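Local structure of minor capsid protein (6G42) at residues I156-D161 with N167-D172. The protein forms the single jelly-roll penton of the mavirus capsid, a five-subunit assembly that probably occupies the vertices of the virophage shell. Residues are numbered along the deposited sequence; the frame is centred on the assembly and turned at random.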
loop_
_atom_site.group_PDB
_atom_site.type_symbol
_atom_site.label_atom_id
_atom_site.label_comp_id
_atom_site.label_asym_id
_atom_site.label_seq_id
_atom_site.Cartn_x
_atom_site.Cartn_y
_atom_site.Cartn_z
ATOM N N ILE C 156 -31.007 -3.798 -24.102
ATOM C CA ILE C 156 -31.388 -3.036 -22.909
ATOM C C ILE C 156 -30.841 -1.618 -23.076
ATOM O O ILE C 156 -29.690 -1.439 -23.478
ATOM C CB ILE C 156 -30.822 -3.662 -21.616
ATOM C CG1 ILE C 156 -31.384 -5.074 -21.411
ATOM C CG2 ILE C 156 -31.152 -2.795 -20.399
ATOM C CD1 ILE C 156 -30.610 -5.914 -20.413
ATOM N N MET C 157 -31.670 -0.625 -22.751
ATOM C CA MET C 157 -31.316 0.799 -22.851
ATOM C C MET C 157 -31.118 1.395 -21.466
ATOM O O MET C 157 -31.902 1.122 -20.564
ATOM C CB MET C 157 -32.433 1.590 -23.531
ATOM C CG MET C 157 -32.697 1.244 -24.985
ATOM S SD MET C 157 -34.302 1.863 -25.526
ATOM C CE MET C 157 -34.113 3.633 -25.327
ATOM N N PHE C 158 -30.071 2.205 -21.315
ATOM C CA PHE C 158 -29.796 2.979 -20.098
ATOM C C PHE C 158 -29.812 4.454 -20.493
ATOM O O PHE C 158 -29.159 4.843 -21.465
ATOM C CB PHE C 158 -28.387 2.659 -19.564
ATOM C CG PHE C 158 -28.284 1.418 -18.697
ATOM C CD1 PHE C 158 -29.142 0.325 -18.839
ATOM C CD2 PHE C 158 -27.262 1.330 -17.757
ATOM C CE1 PHE C 158 -29.003 -0.802 -18.041
ATOM C CE2 PHE C 158 -27.120 0.203 -16.958
ATOM C CZ PHE C 158 -27.993 -0.864 -17.102
ATOM N N ASN C 159 -30.535 5.281 -19.739
ATOM C CA ASN C 159 -30.475 6.744 -19.926
ATOM C C ASN C 159 -29.164 7.298 -19.343
ATOM O O ASN C 159 -28.365 6.541 -18.794
ATOM C CB ASN C 159 -31.719 7.444 -19.350
ATOM C CG ASN C 159 -31.734 7.497 -17.833
ATOM O OD1 ASN C 159 -31.177 6.634 -17.163
ATOM N ND2 ASN C 159 -32.411 8.499 -17.285
ATOM N N ASP C 160 -28.950 8.605 -19.454
ATOM C CA ASP C 160 -27.648 9.191 -19.122
ATOM C C ASP C 160 -27.251 9.107 -17.639
ATOM O O ASP C 160 -26.066 9.018 -17.335
ATOM C CB ASP C 160 -27.550 10.641 -19.607
ATOM C CG ASP C 160 -26.106 11.129 -19.710
ATOM O OD1 ASP C 160 -25.253 10.378 -20.238
ATOM O OD2 ASP C 160 -25.825 12.261 -19.252
ATOM N N ASP C 161 -28.218 9.137 -16.725
ATOM C CA ASP C 161 -27.915 8.932 -15.297
ATOM C C ASP C 161 -27.499 7.485 -15.000
ATOM O O ASP C 161 -26.563 7.258 -14.232
ATOM C CB ASP C 161 -29.082 9.370 -14.402
ATOM C CG ASP C 161 -29.131 10.889 -14.190
ATOM O OD1 ASP C 161 -28.564 11.646 -15.012
ATOM O OD2 ASP C 161 -29.745 11.330 -13.190
ATOM N N ASN C 167 -21.177 2.954 -15.527
ATOM C CA ASN C 167 -20.305 3.243 -16.684
ATOM C C ASN C 167 -19.410 2.110 -17.185
ATOM O O ASN C 167 -19.066 2.078 -18.365
ATOM C CB ASN C 167 -19.427 4.465 -16.390
ATOM C CG ASN C 167 -18.536 4.277 -15.171
ATOM O OD1 ASN C 167 -17.483 3.649 -15.252
ATOM N ND2 ASN C 167 -18.946 4.840 -14.040
ATOM N N SER C 168 -19.031 1.197 -16.298
ATOM C CA SER C 168 -18.125 0.096 -16.646
ATOM C C SER C 168 -18.729 -1.041 -17.515
ATOM O O SER C 168 -18.016 -1.978 -17.876
ATOM C CB SER C 168 -17.506 -0.473 -15.368
ATOM O OG SER C 168 -18.495 -0.695 -14.379
ATOM N N PHE C 169 -20.024 -0.972 -17.836
ATOM C CA PHE C 169 -20.606 -1.767 -18.930
ATOM C C PHE C 169 -20.153 -1.184 -20.277
ATOM O O PHE C 169 -19.734 -0.024 -20.348
ATOM C CB PHE C 169 -22.142 -1.765 -18.874
ATOM C CG PHE C 169 -22.721 -2.577 -17.742
ATOM C CD1 PHE C 169 -22.643 -3.970 -17.754
ATOM C CD2 PHE C 169 -23.365 -1.952 -16.671
ATOM C CE1 PHE C 169 -23.181 -4.721 -16.715
ATOM C CE2 PHE C 169 -23.902 -2.698 -15.633
ATOM C CZ PHE C 169 -23.811 -4.085 -15.655
ATOM N N GLU C 170 -20.248 -1.988 -21.337
ATOM C CA GLU C 170 -19.953 -1.520 -22.702
ATOM C C GLU C 170 -21.209 -0.882 -23.307
ATOM O O GLU C 170 -22.271 -1.512 -23.348
ATOM C CB GLU C 170 -19.450 -2.667 -23.584
ATOM C CG GLU C 170 -18.780 -2.204 -24.876
ATOM C CD GLU C 170 -18.374 -3.349 -25.799
ATOM O OE1 GLU C 170 -18.328 -4.517 -25.349
ATOM O OE2 GLU C 170 -18.096 -3.075 -26.989
ATOM N N PHE C 171 -21.076 0.361 -23.773
ATOM C CA PHE C 171 -22.214 1.148 -24.270
ATOM C C PHE C 171 -22.109 1.499 -25.753
ATOM O O PHE C 171 -21.028 1.460 -26.341
ATOM C CB PHE C 171 -22.382 2.423 -23.440
ATOM C CG PHE C 171 -22.904 2.168 -22.057
ATOM C CD1 PHE C 171 -24.267 2.009 -21.833
ATOM C CD2 PHE C 171 -22.038 2.067 -20.979
ATOM C CE1 PHE C 171 -24.754 1.763 -20.558
ATOM C CE2 PHE C 171 -22.519 1.823 -19.703
ATOM C CZ PHE C 171 -23.880 1.670 -19.491
ATOM N N ASP C 172 -23.261 1.839 -26.332
ATOM C CA ASP C 172 -23.380 2.265 -27.732
ATOM C C ASP C 172 -24.504 3.300 -27.820
ATOM O O ASP C 172 -25.682 2.955 -27.685
ATOM C CB ASP C 172 -23.669 1.055 -28.638
ATOM C CG ASP C 172 -23.170 1.252 -30.061
ATOM O OD1 ASP C 172 -23.672 2.161 -30.756
ATOM O OD2 ASP C 172 -22.279 0.486 -30.485
#
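Phe158 of segment 156-161 packs against Phe171 and Phe169 of segment 167-172, meeting Phe171 along one flank and Phe169 near its outer end. The side chains of Phe158 and Phe171 run roughly perpendicular to each other. Their ring planes are inclined at 56°, and the centroids lie 5.8 Å apart. Phe171 presents its edge, and Phe158 CD2 lies 3.8 Å from Phe171 CE1, close to the plane of the Phe171 ring. In both residues CG stands anti to the carbonyl carbon (chi1 -84° in Phe158, -72° in Phe171); with both CB atoms already directed at the other segment, this torsion turns the rings to meet between the backbones. Phe169 adds a lighter touch, with Phe169 CD2 4.3 Å from Phe158 CE2. In the five-stranded antiparallel sheet, strand 179-181 lies between strand 154-158 and the short edge strand 171-173, and its Val181 packs against both Phe158 and Phe171. The region also borders a neighbouring subunit, whose Lys137 forms a salt bridge with Glu170. No hydrogen bond links the two segments, so their direct contact is apolar: dispersion and exclusion of water from largely buried rings, with little directional demand on ring tilt.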